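Local coordinates for protein dITP/XTP pyrophosphatase (PDB 6WWD) that probably uses magnesium to hydrolyse non-canonical purine nucleoside triphosphates such as XTP, dITP and ITP to monophosphates, clearing them from the nucleotide pool, at residues R117-V122 with G143-I148; G139-S144 with P159-R164; V77-W82 with A107-I112; A47-N52 with A70-L75; A6-K11 with S32-P37. All blocks are in the same frame, centred on the assembly; numbering follows the deposited sequence.

Contact 1 of 5, residues R117-V122 with G143-I148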
# COMPACT_ATOMS: atom_id res chain seq x y z
N ARG D 117 -0.45 8.31 -16.17
CA ARG D 117 -1.87 8.02 -16.27
C ARG D 117 -2.18 6.53 -16.20
O ARG D 117 -3.24 6.11 -16.65
CB ARG D 117 -2.43 8.63 -17.57
CG ARG D 117 -2.24 10.15 -17.68
CD ARG D 117 -2.84 10.71 -18.96
NE ARG D 117 -4.31 10.68 -18.89
CZ ARG D 117 -5.06 11.61 -18.30
NH1 ARG D 117 -4.51 12.67 -17.72
NH2 ARG D 117 -6.37 11.46 -18.28
N GLY D 118 -1.28 5.73 -15.62
CA GLY D 118 -1.47 4.28 -15.60
C GLY D 118 -2.71 3.87 -14.81
O GLY D 118 -3.09 4.49 -13.82
N ALA D 119 -3.31 2.76 -15.25
CA ALA D 119 -4.53 2.23 -14.65
C ALA D 119 -4.69 0.76 -15.05
O ALA D 119 -4.01 0.27 -15.94
CB ALA D 119 -5.76 3.03 -15.09
N ALA D 120 -5.67 0.10 -14.43
CA ALA D 120 -6.02 -1.28 -14.77
C ALA D 120 -7.51 -1.53 -14.51
O ALA D 120 -8.06 -1.04 -13.52
CB ALA D 120 -5.19 -2.28 -13.96
N PHE D 121 -8.15 -2.29 -15.39
CA PHE D 121 -9.41 -2.92 -15.04
C PHE D 121 -9.09 -4.16 -14.21
O PHE D 121 -8.22 -4.96 -14.58
CB PHE D 121 -10.20 -3.30 -16.29
CG PHE D 121 -11.08 -2.19 -16.84
CD1 PHE D 121 -11.90 -1.45 -16.01
CD2 PHE D 121 -11.11 -1.94 -18.21
CE1 PHE D 121 -12.72 -0.44 -16.55
CE2 PHE D 121 -11.92 -0.93 -18.75
CZ PHE D 121 -12.72 -0.19 -17.93
N VAL D 122 -9.77 -4.31 -13.08
CA VAL D 122 -9.50 -5.39 -12.13
C VAL D 122 -10.79 -6.15 -11.91
O VAL D 122 -11.86 -5.56 -11.76
CB VAL D 122 -8.97 -4.87 -10.78
CG1 VAL D 122 -8.65 -6.04 -9.86
CG2 VAL D 122 -7.76 -4.00 -10.97
N GLY D 143 -3.40 -0.83 -18.42
CA GLY D 143 -3.55 0.21 -19.41
C GLY D 143 -3.30 1.59 -18.83
O GLY D 143 -2.42 1.77 -17.98
N SER D 144 -4.04 2.57 -19.32
CA SER D 144 -3.92 3.94 -18.84
C SER D 144 -5.22 4.67 -19.16
O SER D 144 -6.08 4.17 -19.90
CB SER D 144 -2.70 4.65 -19.45
OG SER D 144 -2.80 4.67 -20.86
N ILE D 145 -5.36 5.86 -18.60
CA ILE D 145 -6.57 6.65 -18.80
C ILE D 145 -6.37 7.61 -19.97
O ILE D 145 -5.39 8.36 -20.00
CB ILE D 145 -6.96 7.41 -17.52
CG1 ILE D 145 -7.11 6.43 -16.34
CG2 ILE D 145 -8.24 8.23 -17.75
CD1 ILE D 145 -8.06 5.26 -16.61
N ALA D 146 -7.30 7.60 -20.92
CA ALA D 146 -7.26 8.54 -22.02
C ALA D 146 -7.50 9.97 -21.53
O ALA D 146 -7.97 10.22 -20.42
CB ALA D 146 -8.31 8.19 -23.08
N ARG D 147 -7.21 10.92 -22.41
CA ARG D 147 -7.47 12.32 -22.13
C ARG D 147 -8.85 12.75 -22.62
O ARG D 147 -9.42 13.69 -22.07
CB ARG D 147 -6.41 13.19 -22.79
CG ARG D 147 -5.06 12.88 -22.24
CD ARG D 147 -4.06 13.96 -22.54
NE ARG D 147 -2.77 13.60 -21.97
CZ ARG D 147 -2.31 14.06 -20.81
NH1 ARG D 147 -3.03 14.91 -20.09
NH2 ARG D 147 -1.13 13.66 -20.37
N ILE D 148 -9.37 12.10 -23.66
CA ILE D 148 -10.74 12.33 -24.11
C ILE D 148 -11.37 11.00 -24.48
O ILE D 148 -10.71 10.10 -25.01
CB ILE D 148 -10.79 13.30 -25.33
CG1 ILE D 148 -10.00 12.74 -26.50
CG2 ILE D 148 -10.29 14.68 -24.95
CD1 ILE D 148 -10.10 13.57 -27.73
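Arg117, just before strand 118-128, holds CG anti to its carbonyl carbon and runs alongside the outgoing end of strand 134-145. Its CB lies 3.8 Å from Ile145 O. CD rests over the rim of one face of the Arg147 guanidinium, 3.7 Å from Arg147 NH2. The bend at chi3 (71°) then turns NE to Ile145 O, which it gives an almost straight hydrogen bond of 2.8 Å within the guanidinium plane. NH2 bonds to Ala146 O at 2.9 Å, more bent (138°) and from above the carbonyl plane. NH1 faces the like-charged Arg147 NH1 at 3.6 Å, a proximity probably eased by Asp114, which pairs with Arg147, and by Leu109 O and Ile112 O, which accept from Arg117 NH1. Behind it, Ile145 N bonds to Arg117 O, and Ala119 and Gly143 form an antiparallel hydrogen-bonded pair. The arginine thus closes the open end of the hairpin formed by strands 118-128 and 134-145, tying it to the turn that follows helix 98-108.

Contact 2 of 5, residues G139-S144 with P159-R164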
# COMPACT_ATOMS: atom_id res chain seq x y z
N GLY D 139 -7.77 -10.70 -11.55
CA GLY D 139 -7.12 -10.42 -12.82
C GLY D 139 -7.05 -8.92 -13.02
O GLY D 139 -7.98 -8.19 -12.66
N ARG D 140 -5.94 -8.46 -13.61
CA ARG D 140 -5.71 -7.05 -13.91
C ARG D 140 -5.34 -6.90 -15.38
O ARG D 140 -4.39 -7.54 -15.84
CB ARG D 140 -4.57 -6.46 -13.07
CG ARG D 140 -4.89 -6.43 -11.62
CD ARG D 140 -3.91 -5.58 -10.79
NE ARG D 140 -4.41 -5.63 -9.43
CZ ARG D 140 -4.83 -4.59 -8.73
NH1 ARG D 140 -4.75 -3.35 -9.23
NH2 ARG D 140 -5.29 -4.80 -7.50
N TRP D 141 -6.08 -6.06 -16.09
CA TRP D 141 -5.81 -5.72 -17.49
C TRP D 141 -5.13 -4.36 -17.50
O TRP D 141 -5.79 -3.35 -17.24
CB TRP D 141 -7.11 -5.71 -18.28
CG TRP D 141 -7.02 -5.55 -19.79
CD1 TRP D 141 -5.96 -5.79 -20.59
CD2 TRP D 141 -8.09 -5.13 -20.66
NE1 TRP D 141 -6.28 -5.53 -21.91
CE2 TRP D 141 -7.59 -5.13 -21.98
CE3 TRP D 141 -9.42 -4.73 -20.45
CZ2 TRP D 141 -8.37 -4.77 -23.08
CZ3 TRP D 141 -10.20 -4.37 -21.56
CH2 TRP D 141 -9.67 -4.39 -22.85
N LYS D 142 -3.84 -4.32 -17.79
CA LYS D 142 -3.08 -3.09 -17.61
C LYS D 142 -3.34 -2.12 -18.76
O LYS D 142 -3.46 -2.52 -19.93
CB LYS D 142 -1.58 -3.38 -17.50
CG LYS D 142 -1.22 -4.34 -16.35
CD LYS D 142 -1.66 -3.73 -15.02
CE LYS D 142 -0.66 -3.98 -13.89
NZ LYS D 142 0.13 -2.76 -13.61
N GLY D 143 -3.40 -0.83 -18.42
CA GLY D 143 -3.55 0.21 -19.41
C GLY D 143 -3.30 1.59 -18.83
O GLY D 143 -2.42 1.77 -17.98
N SER D 144 -4.04 2.57 -19.32
CA SER D 144 -3.92 3.94 -18.84
C SER D 144 -5.22 4.67 -19.16
O SER D 144 -6.08 4.17 -19.90
CB SER D 144 -2.70 4.65 -19.45
OG SER D 144 -2.80 4.67 -20.86
N PRO D 159 -14.79 3.95 -22.62
CA PRO D 159 -14.37 5.04 -23.53
C PRO D 159 -13.12 5.79 -23.09
O PRO D 159 -12.56 6.51 -23.91
CB PRO D 159 -15.60 5.97 -23.55
CG PRO D 159 -16.72 5.11 -23.16
CD PRO D 159 -16.18 4.14 -22.18
N ILE D 160 -12.66 5.66 -21.84
CA ILE D 160 -11.47 6.38 -21.40
C ILE D 160 -10.37 5.44 -20.93
O ILE D 160 -9.37 5.90 -20.38
CB ILE D 160 -11.78 7.41 -20.30
CG1 ILE D 160 -12.38 6.71 -19.07
CG2 ILE D 160 -12.62 8.57 -20.83
CD1 ILE D 160 -12.47 7.62 -17.87
N PHE D 161 -10.53 4.13 -21.10
CA PHE D 161 -9.50 3.18 -20.71
C PHE D 161 -8.72 2.77 -21.95
O PHE D 161 -9.29 2.18 -22.87
CB PHE D 161 -10.11 1.95 -20.03
CG PHE D 161 -9.08 0.94 -19.59
CD1 PHE D 161 -8.27 1.19 -18.49
CD2 PHE D 161 -8.89 -0.24 -20.30
CE1 PHE D 161 -7.31 0.26 -18.08
CE2 PHE D 161 -7.93 -1.18 -19.90
CZ PHE D 161 -7.13 -0.93 -18.79
N VAL D 162 -7.42 3.06 -21.95
CA VAL D 162 -6.54 2.70 -23.06
C VAL D 162 -5.75 1.46 -22.65
O VAL D 162 -4.86 1.56 -21.78
CB VAL D 162 -5.58 3.85 -23.44
CG1 VAL D 162 -4.68 3.41 -24.59
CG2 VAL D 162 -6.36 5.12 -23.81
N PRO D 163 -6.06 0.28 -23.19
CA PRO D 163 -5.25 -0.91 -22.89
C PRO D 163 -3.80 -0.75 -23.33
O PRO D 163 -3.51 -0.27 -24.42
CB PRO D 163 -5.94 -2.01 -23.72
CG PRO D 163 -7.31 -1.51 -23.91
CD PRO D 163 -7.17 -0.03 -24.09
N ARG D 164 -2.89 -1.20 -22.47
CA ARG D 164 -1.49 -1.20 -22.85
C ARG D 164 -1.30 -2.03 -24.12
O ARG D 164 -1.98 -3.04 -24.33
CB ARG D 164 -0.63 -1.74 -21.70
CG ARG D 164 0.64 -0.95 -21.47
CD ARG D 164 1.20 -1.14 -20.08
NE ARG D 164 0.51 -0.31 -19.10
CZ ARG D 164 0.68 -0.43 -17.78
NH1 ARG D 164 1.53 -1.35 -17.31
NH2 ARG D 164 -0.02 0.34 -16.93
O HOH W 1 -2.82 -4.41 -21.83
O HOH W 2 -1.42 0.01 -13.99
O HOH W 3 0.28 2.35 -19.85
O HOH W 4 -2.30 2.38 -22.15
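Strand 161-163 adds a short antiparallel edge to the mixed central sheet of this HAM1-family enzyme, pairing with the end of strand 134-145. Ser144 and Val162 form the hydrogen-bonded pair: Val162 N reaches Ser144 O at 2.7 Å, nearly along the C=O axis, and Ser144 N returns a bond to Val162 O. Gly143 and Pro163 make the neighbouring non-hydrogen-bonded pair, their CA atoms 4.0 Å apart; Gly143 CA lies 3.0 Å from Val162 O, and Phe161 CZ 3.7 Å from Gly143 N. On one side of the strands Trp141, its CG anti to the backbone N, lies alongside Pro163, with CZ2 3.5 Å from Pro163 CG. Phe161 crosses it obliquely, placing CE2 over the rim of one indole face and presenting the edge at CZ to Trp141 O. Arg164 carries the polar side. Its N bonds to Lys142 O on a lone pair, and NH2 meets Gly143 O in the guanidinium plane at 3.0 Å, while Lys142 CB sits 3.7 Å above the centre of that group. Lys142 and Arg164 run side by side, and NZ of Lys142 comes within 4.2 Å of Arg164 NH1. Glu134 of the second subunit forms a salt bridge with Arg164 NH1, so this pair of like charges is probably stabilised by an acid across the dimer interface, where the sheet itself continues into the other chain.

Contact 3 of 5, residues V77-W82 with A107-I112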
# COMPACT_ATOMS: atom_id res chain seq x y z
N VAL D 77 -6.65 3.29 -10.62
CA VAL D 77 -5.85 4.33 -11.27
C VAL D 77 -4.67 4.66 -10.36
O VAL D 77 -4.86 5.05 -9.20
CB VAL D 77 -6.70 5.59 -11.56
CG1 VAL D 77 -5.86 6.66 -12.24
CG2 VAL D 77 -7.95 5.24 -12.37
N ASP D 78 -3.45 4.51 -10.89
CA ASP D 78 -2.25 4.77 -10.11
C ASP D 78 -2.29 6.15 -9.45
O ASP D 78 -2.04 6.29 -8.24
CB ASP D 78 -1.01 4.66 -11.01
CG ASP D 78 -0.85 3.27 -11.62
OD1 ASP D 78 -1.79 2.45 -11.53
OD2 ASP D 78 0.21 3.00 -12.22
N ALA D 79 -2.63 7.18 -10.22
CA ALA D 79 -2.61 8.55 -9.72
C ALA D 79 -3.63 8.80 -8.61
O ALA D 79 -3.52 9.81 -7.90
CB ALA D 79 -2.86 9.53 -10.87
N LEU D 80 -4.62 7.92 -8.46
CA LEU D 80 -5.61 8.01 -7.39
C LEU D 80 -5.37 6.96 -6.31
O LEU D 80 -6.31 6.55 -5.61
CB LEU D 80 -7.03 7.87 -7.95
CG LEU D 80 -7.51 8.82 -9.07
CD1 LEU D 80 -8.98 8.57 -9.42
CD2 LEU D 80 -7.28 10.32 -8.77
N ASN D 81 -4.12 6.54 -6.16
CA ASN D 81 -3.75 5.50 -5.19
C ASN D 81 -4.63 4.26 -5.35
O ASN D 81 -5.03 3.63 -4.36
CB ASN D 81 -3.79 6.01 -3.75
CG ASN D 81 -2.79 5.30 -2.86
OD1 ASN D 81 -1.70 4.96 -3.30
ND2 ASN D 81 -3.17 5.07 -1.61
N TRP D 82 -4.91 3.92 -6.60
CA TRP D 82 -5.63 2.73 -7.03
C TRP D 82 -7.12 2.79 -6.75
O TRP D 82 -7.82 1.79 -6.94
CB TRP D 82 -4.97 1.46 -6.47
CG TRP D 82 -3.68 1.28 -7.24
CD1 TRP D 82 -3.55 0.77 -8.50
CD2 TRP D 82 -2.37 1.69 -6.84
NE1 TRP D 82 -2.24 0.81 -8.91
CE2 TRP D 82 -1.49 1.37 -7.90
CE3 TRP D 82 -1.84 2.26 -5.68
CZ2 TRP D 82 -0.12 1.62 -7.85
CZ3 TRP D 82 -0.48 2.53 -5.63
CH2 TRP D 82 0.37 2.20 -6.70
N ALA D 107 -11.69 14.77 -15.32
CA ALA D 107 -11.44 16.08 -14.74
C ALA D 107 -10.44 16.00 -13.60
O ALA D 107 -9.58 16.88 -13.46
CB ALA D 107 -12.75 16.71 -14.25
N GLN D 108 -10.54 14.95 -12.77
CA GLN D 108 -9.58 14.78 -11.68
C GLN D 108 -8.16 14.66 -12.22
O GLN D 108 -7.22 15.20 -11.63
CB GLN D 108 -9.94 13.56 -10.82
CG GLN D 108 -11.18 13.74 -9.92
CD GLN D 108 -11.53 12.49 -9.15
OE1 GLN D 108 -11.43 11.39 -9.67
NE2 GLN D 108 -11.93 12.65 -7.90
N LEU D 109 -8.00 13.99 -13.36
CA LEU D 109 -6.69 13.70 -13.93
C LEU D 109 -6.28 14.69 -15.03
O LEU D 109 -5.27 14.46 -15.70
CB LEU D 109 -6.71 12.28 -14.50
CG LEU D 109 -7.08 11.11 -13.58
CD1 LEU D 109 -6.97 9.81 -14.38
CD2 LEU D 109 -6.23 11.02 -12.34
N SER D 110 -6.98 15.81 -15.19
CA SER D 110 -6.86 16.58 -16.43
C SER D 110 -5.46 17.11 -16.67
O SER D 110 -5.11 17.42 -17.81
CB SER D 110 -7.85 17.74 -16.44
OG SER D 110 -7.46 18.70 -15.49
N ASP D 111 -4.63 17.23 -15.64
CA ASP D 111 -3.30 17.78 -15.85
C ASP D 111 -2.18 16.75 -15.72
O ASP D 111 -1.00 17.12 -15.72
CB ASP D 111 -3.09 18.96 -14.89
CG ASP D 111 -4.08 20.09 -15.16
OD1 ASP D 111 -4.20 20.49 -16.34
OD2 ASP D 111 -4.73 20.58 -14.20
N ILE D 112 -2.52 15.47 -15.65
CA ILE D 112 -1.54 14.42 -15.37
C ILE D 112 -0.93 13.97 -16.69
O ILE D 112 -1.67 13.59 -17.61
CB ILE D 112 -2.19 13.24 -14.64
CG1 ILE D 112 -2.88 13.72 -13.36
CG2 ILE D 112 -1.14 12.20 -14.31
CD1 ILE D 112 -2.08 14.79 -12.58
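Val77, at the end of strand 67-77, extends CG1 anti to its backbone N and meets CD1 of Leu109 tip to tip at 4.0 Å. Its carbonyl oxygen is gripped twice, by Leu80 N and by Trp82 N, and these bonds curl the chain sharply as it leaves the strand. Asp78 keeps the sheet connection through a backbone bond to Gly118. Ala79 follows with its CB directed at the other segment, 4.0 Å from CD2 of Leu109. Leu109 is where helix 98-108 gives way to a type I turn running to Ile112; the contact therefore packs the loop between strands 67-77 and 84-85 against the C-terminal end of that helix. With CG anti to the carbonyl carbon (chi1 -56°), Leu109 divides its two methyls, CD1 serving Val77 and CD2 both Ala79 and Leu80. Leu80, in the same first-torsion arrangement, crosses Leu109 obliquely and brings its own CD2 to 3.8 Å from Leu109 CD2. Its other methyl, CD1, lies 3.7 Å from OE1 of Gln108, whose extended chain passes at about a right angle. The amide of Gln108 is occupied: OE1 accepts from NE1 of Trp91 in the same chain, and NE2 bonds to O of Trp91 of the third subunit, so a polar group borders this apolar cluster with its needs met elsewhere. Beyond Leu80, Asn81 bonds through ND2 to Asn81 O of that third subunit.

Contact 4 of 5, residues A47-N52 with A70-L75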
# COMPACT_ATOMS: atom_id res chain seq x y z
N ALA D 47 -9.65 0.24 -1.95
CA ALA D 47 -9.12 -0.14 -3.24
C ALA D 47 -9.05 -1.65 -3.45
O ALA D 47 -8.79 -2.08 -4.57
CB ALA D 47 -7.71 0.45 -3.42
N SER D 48 -9.30 -2.46 -2.42
CA SER D 48 -9.03 -3.89 -2.55
C SER D 48 -10.25 -4.64 -3.06
O SER D 48 -11.16 -4.95 -2.29
CB SER D 48 -8.56 -4.50 -1.24
OG SER D 48 -8.38 -5.90 -1.43
N PHE D 49 -10.26 -4.97 -4.34
CA PHE D 49 -11.29 -5.86 -4.89
C PHE D 49 -11.22 -7.24 -4.25
O PHE D 49 -12.26 -7.88 -4.01
CB PHE D 49 -11.14 -5.96 -6.40
CG PHE D 49 -11.19 -4.64 -7.09
CD1 PHE D 49 -12.42 -4.03 -7.34
CD2 PHE D 49 -10.02 -3.99 -7.44
CE1 PHE D 49 -12.46 -2.77 -7.95
CE2 PHE D 49 -10.06 -2.75 -8.05
CZ PHE D 49 -11.29 -2.15 -8.32
N GLU D 50 -10.01 -7.71 -3.96
CA GLU D 50 -9.85 -9.01 -3.32
C GLU D 50 -10.48 -9.04 -1.94
O GLU D 50 -11.28 -9.94 -1.64
CB GLU D 50 -8.37 -9.38 -3.24
CG GLU D 50 -7.74 -9.66 -4.57
CD GLU D 50 -6.32 -10.17 -4.45
OE1 GLU D 50 -5.83 -10.30 -3.32
OE2 GLU D 50 -5.68 -10.43 -5.49
N ASP D 51 -10.13 -8.08 -1.07
CA ASP D 51 -10.68 -8.08 0.28
C ASP D 51 -12.20 -8.00 0.23
O ASP D 51 -12.89 -8.66 1.01
CB ASP D 51 -10.16 -6.90 1.11
CG ASP D 51 -8.70 -7.02 1.47
OD1 ASP D 51 -8.11 -8.12 1.37
OD2 ASP D 51 -8.14 -5.97 1.86
N ASN D 52 -12.73 -7.18 -0.68
CA ASN D 52 -14.16 -6.99 -0.71
C ASN D 52 -14.88 -8.19 -1.29
O ASN D 52 -15.97 -8.52 -0.83
CB ASN D 52 -14.49 -5.71 -1.48
CG ASN D 52 -14.43 -4.48 -0.58
OD1 ASN D 52 -15.38 -4.19 0.14
ND2 ASN D 52 -13.29 -3.76 -0.60
N ALA D 70 -18.19 -14.99 -4.67
CA ALA D 70 -18.56 -13.59 -4.82
C ALA D 70 -17.56 -12.92 -5.74
O ALA D 70 -16.41 -13.35 -5.84
CB ALA D 70 -18.57 -12.87 -3.47
N ASP D 71 -17.98 -11.86 -6.41
CA ASP D 71 -17.07 -11.16 -7.30
C ASP D 71 -17.06 -9.67 -6.98
O ASP D 71 -17.88 -9.16 -6.21
CB ASP D 71 -17.40 -11.45 -8.77
CG ASP D 71 -18.84 -11.29 -9.08
OD1 ASP D 71 -19.43 -10.25 -8.67
OD2 ASP D 71 -19.41 -12.23 -9.68
N ASP D 72 -16.06 -8.99 -7.53
CA ASP D 72 -15.84 -7.57 -7.26
C ASP D 72 -14.92 -7.01 -8.32
O ASP D 72 -13.79 -7.48 -8.45
CB ASP D 72 -15.24 -7.38 -5.87
CG ASP D 72 -15.62 -6.06 -5.26
OD1 ASP D 72 -16.54 -6.03 -4.41
OD2 ASP D 72 -15.04 -5.04 -5.66
N SER D 73 -15.40 -6.02 -9.08
CA SER D 73 -14.68 -5.52 -10.25
C SER D 73 -14.70 -4.01 -10.24
O SER D 73 -15.53 -3.38 -9.58
CB SER D 73 -15.30 -6.03 -11.57
OG SER D 73 -15.38 -7.44 -11.54
N GLY D 74 -13.76 -3.42 -10.99
CA GLY D 74 -13.75 -1.98 -11.12
C GLY D 74 -12.45 -1.49 -11.74
O GLY D 74 -11.75 -2.25 -12.42
N LEU D 75 -12.15 -0.21 -11.52
CA LEU D 75 -11.02 0.46 -12.13
C LEU D 75 -10.04 0.93 -11.06
O LEU D 75 -10.45 1.51 -10.05
CB LEU D 75 -11.50 1.65 -12.98
CG LEU D 75 -10.49 2.50 -13.73
CD1 LEU D 75 -9.84 1.69 -14.86
CD2 LEU D 75 -11.24 3.70 -14.31
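The side chains of Phe49 and Asp72 cross at about a right angle at the centre of this contact, and ring and carboxylate planes are 52° apart. Asp72 OD2 lies at the edge of the ring, near its plane, 3.3 Å from CD1; such an approach lets the oxygen face the partly positive ring hydrogens. Further along the ring, CE1 comes to 3.4 Å from Gly74 N, and CZ packs on Gly74 CA. Phe49 therefore lies directly on the backbone at Gly74, which has no side chain. On the other branch of the carboxylate, Asp72 OD1 lies 3.6 Å from CB of Asn52. That oxygen forms a salt bridge with Lys56, one turn further along the helix, while Glu44 brings a like charge near it; the balance of the two probably tunes the ionisation of Asp72. Outward again, the helix start is held by Ser48, whose OG caps it by accepting from Asp51 N at 2.8 Å. Ser48 O is gripped twice by Asn52, from N and, at 3.0 Å, from ND2, which also bonds to Thr45 O and so is fixed in rotation. The N-terminal end of helix 49-64 thus lies against strand 67-77, beside the predicted proton acceptor and magnesium ligand Asp72, an arrangement consistent with the active site of the HAM1 family.

Contact 5 of 5, residues A6-K11 with S32-P37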
# COMPACT_ATOMS: atom_id res chain seq x y z
N ALA D 6 -23.03 -14.98 -4.84
CA ALA D 6 -23.47 -13.74 -4.18
C ALA D 6 -23.77 -12.67 -5.23
O ALA D 6 -23.13 -11.62 -5.32
CB ALA D 6 -22.43 -13.26 -3.18
N SER D 7 -24.78 -12.95 -6.03
CA SER D 7 -25.17 -12.06 -7.11
C SER D 7 -26.67 -12.16 -7.31
O SER D 7 -27.28 -13.19 -7.01
CB SER D 7 -24.45 -12.45 -8.41
OG SER D 7 -24.84 -11.61 -9.49
N ARG D 8 -27.27 -11.07 -7.80
CA ARG D 8 -28.65 -11.08 -8.27
C ARG D 8 -28.74 -11.15 -9.79
O ARG D 8 -29.84 -11.03 -10.34
CB ARG D 8 -29.39 -9.85 -7.77
CG ARG D 8 -29.45 -9.71 -6.26
CD ARG D 8 -30.13 -8.42 -5.86
NE ARG D 8 -30.50 -8.47 -4.46
CZ ARG D 8 -29.64 -8.26 -3.45
NH1 ARG D 8 -28.37 -7.96 -3.69
NH2 ARG D 8 -30.07 -8.33 -2.20
N ASN D 9 -27.61 -11.28 -10.48
CA ASN D 9 -27.58 -11.32 -11.94
C ASN D 9 -27.60 -12.76 -12.43
O ASN D 9 -26.59 -13.47 -12.29
CB ASN D 9 -26.34 -10.61 -12.45
CG ASN D 9 -26.27 -10.55 -13.96
OD1 ASN D 9 -27.05 -11.20 -14.66
ND2 ASN D 9 -25.31 -9.77 -14.47
N PRO D 10 -28.69 -13.23 -13.05
CA PRO D 10 -28.69 -14.61 -13.54
C PRO D 10 -27.62 -14.89 -14.59
O PRO D 10 -27.13 -16.02 -14.66
CB PRO D 10 -30.11 -14.78 -14.11
CG PRO D 10 -30.94 -13.78 -13.33
CD PRO D 10 -30.02 -12.59 -13.17
N LYS D 11 -27.20 -13.88 -15.36
CA LYS D 11 -26.15 -14.09 -16.35
C LYS D 11 -24.85 -14.53 -15.71
O LYS D 11 -24.10 -15.33 -16.29
CB LYS D 11 -25.94 -12.81 -17.16
CG LYS D 11 -26.87 -12.70 -18.34
CD LYS D 11 -26.64 -13.88 -19.27
CE LYS D 11 -27.76 -14.09 -20.26
NZ LYS D 11 -28.98 -14.74 -19.67
N SER D 32 -28.77 -18.14 -6.20
CA SER D 32 -28.45 -16.72 -6.15
C SER D 32 -28.94 -16.11 -4.83
O SER D 32 -29.54 -16.77 -3.99
CB SER D 32 -29.07 -15.98 -7.33
OG SER D 32 -30.45 -15.74 -7.08
N LEU D 33 -28.67 -14.81 -4.68
CA LEU D 33 -29.14 -14.07 -3.50
C LEU D 33 -30.66 -14.00 -3.43
O LEU D 33 -31.20 -13.71 -2.36
CB LEU D 33 -28.52 -12.68 -3.51
CG LEU D 33 -27.02 -12.73 -3.22
CD1 LEU D 33 -26.34 -11.37 -3.42
CD2 LEU D 33 -26.82 -13.21 -1.79
N THR D 34 -31.37 -14.14 -4.56
CA THR D 34 -32.83 -14.20 -4.55
C THR D 34 -33.37 -15.57 -4.16
O THR D 34 -34.58 -15.71 -3.95
CB THR D 34 -33.40 -13.75 -5.91
OG1 THR D 34 -33.03 -14.69 -6.92
CG2 THR D 34 -32.87 -12.38 -6.29
N ASP D 35 -32.52 -16.61 -4.11
CA ASP D 35 -32.93 -17.95 -3.68
C ASP D 35 -32.72 -18.18 -2.20
O ASP D 35 -33.06 -19.25 -1.70
CB ASP D 35 -32.14 -19.01 -4.46
CG ASP D 35 -32.30 -18.86 -5.95
OD1 ASP D 35 -33.46 -18.89 -6.40
OD2 ASP D 35 -31.29 -18.71 -6.67
N VAL D 36 -32.11 -17.24 -1.50
CA VAL D 36 -31.92 -17.37 -0.06
C VAL D 36 -32.50 -16.10 0.55
O VAL D 36 -32.65 -15.08 -0.16
CB VAL D 36 -30.44 -17.61 0.30
CG1 VAL D 36 -29.98 -18.90 -0.34
CG2 VAL D 36 -29.55 -16.45 -0.16
N PRO D 37 -32.93 -16.14 1.81
CA PRO D 37 -33.49 -14.94 2.44
C PRO D 37 -32.54 -13.75 2.37
O PRO D 37 -31.32 -13.89 2.46
CB PRO D 37 -33.74 -15.40 3.88
CG PRO D 37 -34.06 -16.86 3.72
CD PRO D 37 -33.19 -17.36 2.60
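Leu33 points at segment 6-11 and lies across Arg8 at about a right angle, with the arginine chain extended from CG to NE. Leu33 CG stands anti to the carbonyl carbon (chi1 -70°), and with chi2 near 172° this brings CD1 against the backbone between Ala6 and Ser7: CD1 is 3.4 Å from Ala6 C. The same methyl is 4.0 Å from Arg8 NH1, while Arg8 CG passes 4.2 Å from Leu33 CB. Arg8 carries its charge beyond the leucine to a salt bridge with Glu41, through NH2. Beneath the side chains Leu33 N gives Ser7 O a nearly straight hydrogen bond of 3.2 Å, approaching from above the carbonyl plane, and Ser32 CB presses on the same oxygen. Segment 6-11 leads from strand 2-5 into helix 10-22, and its residues Ser7 to Lys11 are predicted to bind the substrate. It is shaped by an ST turn, Ser7 OG accepting from Asn9 N, and by Asn9 as N-cap, its OD1 taking Lys11 N at 2.8 Å. Facing it, residues 32 to 35 form a type I turn that also contains an ST turn, Ser32 OG accepting from Thr34 N; the Thr34 hydroxyl gives that oxygen a further bond. Asp35 OD2 closes the turn, receiving Ser32 N at 2.6 Å on its anti lone pair and the Ser32 hydroxyl from above the carboxylate plane. Thr34 brings CG2 near the stem of Arg8.

Contacts 1 and 2 share Gly143 and Ser144 on strand 134-145, their centres 5 Å apart, and Phe121 packs on Phe161 between them. Contact 3 lies 9 Å from contact 1, centre to centre, and the two are joined where the turn after helix 98-108 meets the start of strand 118-128. Contact 4, which holds the predicted catalytic Asp72, reaches contact 1 through Val122, whose side chain packs on Phe49, and contact 2 through Leu75 against Phe161. Contact 5 supplies further predicted substrate-binding residues; its centre is 18 Å from that of contact 4, met through Ala6 and Ala70, and 32 Å from that of contact 1.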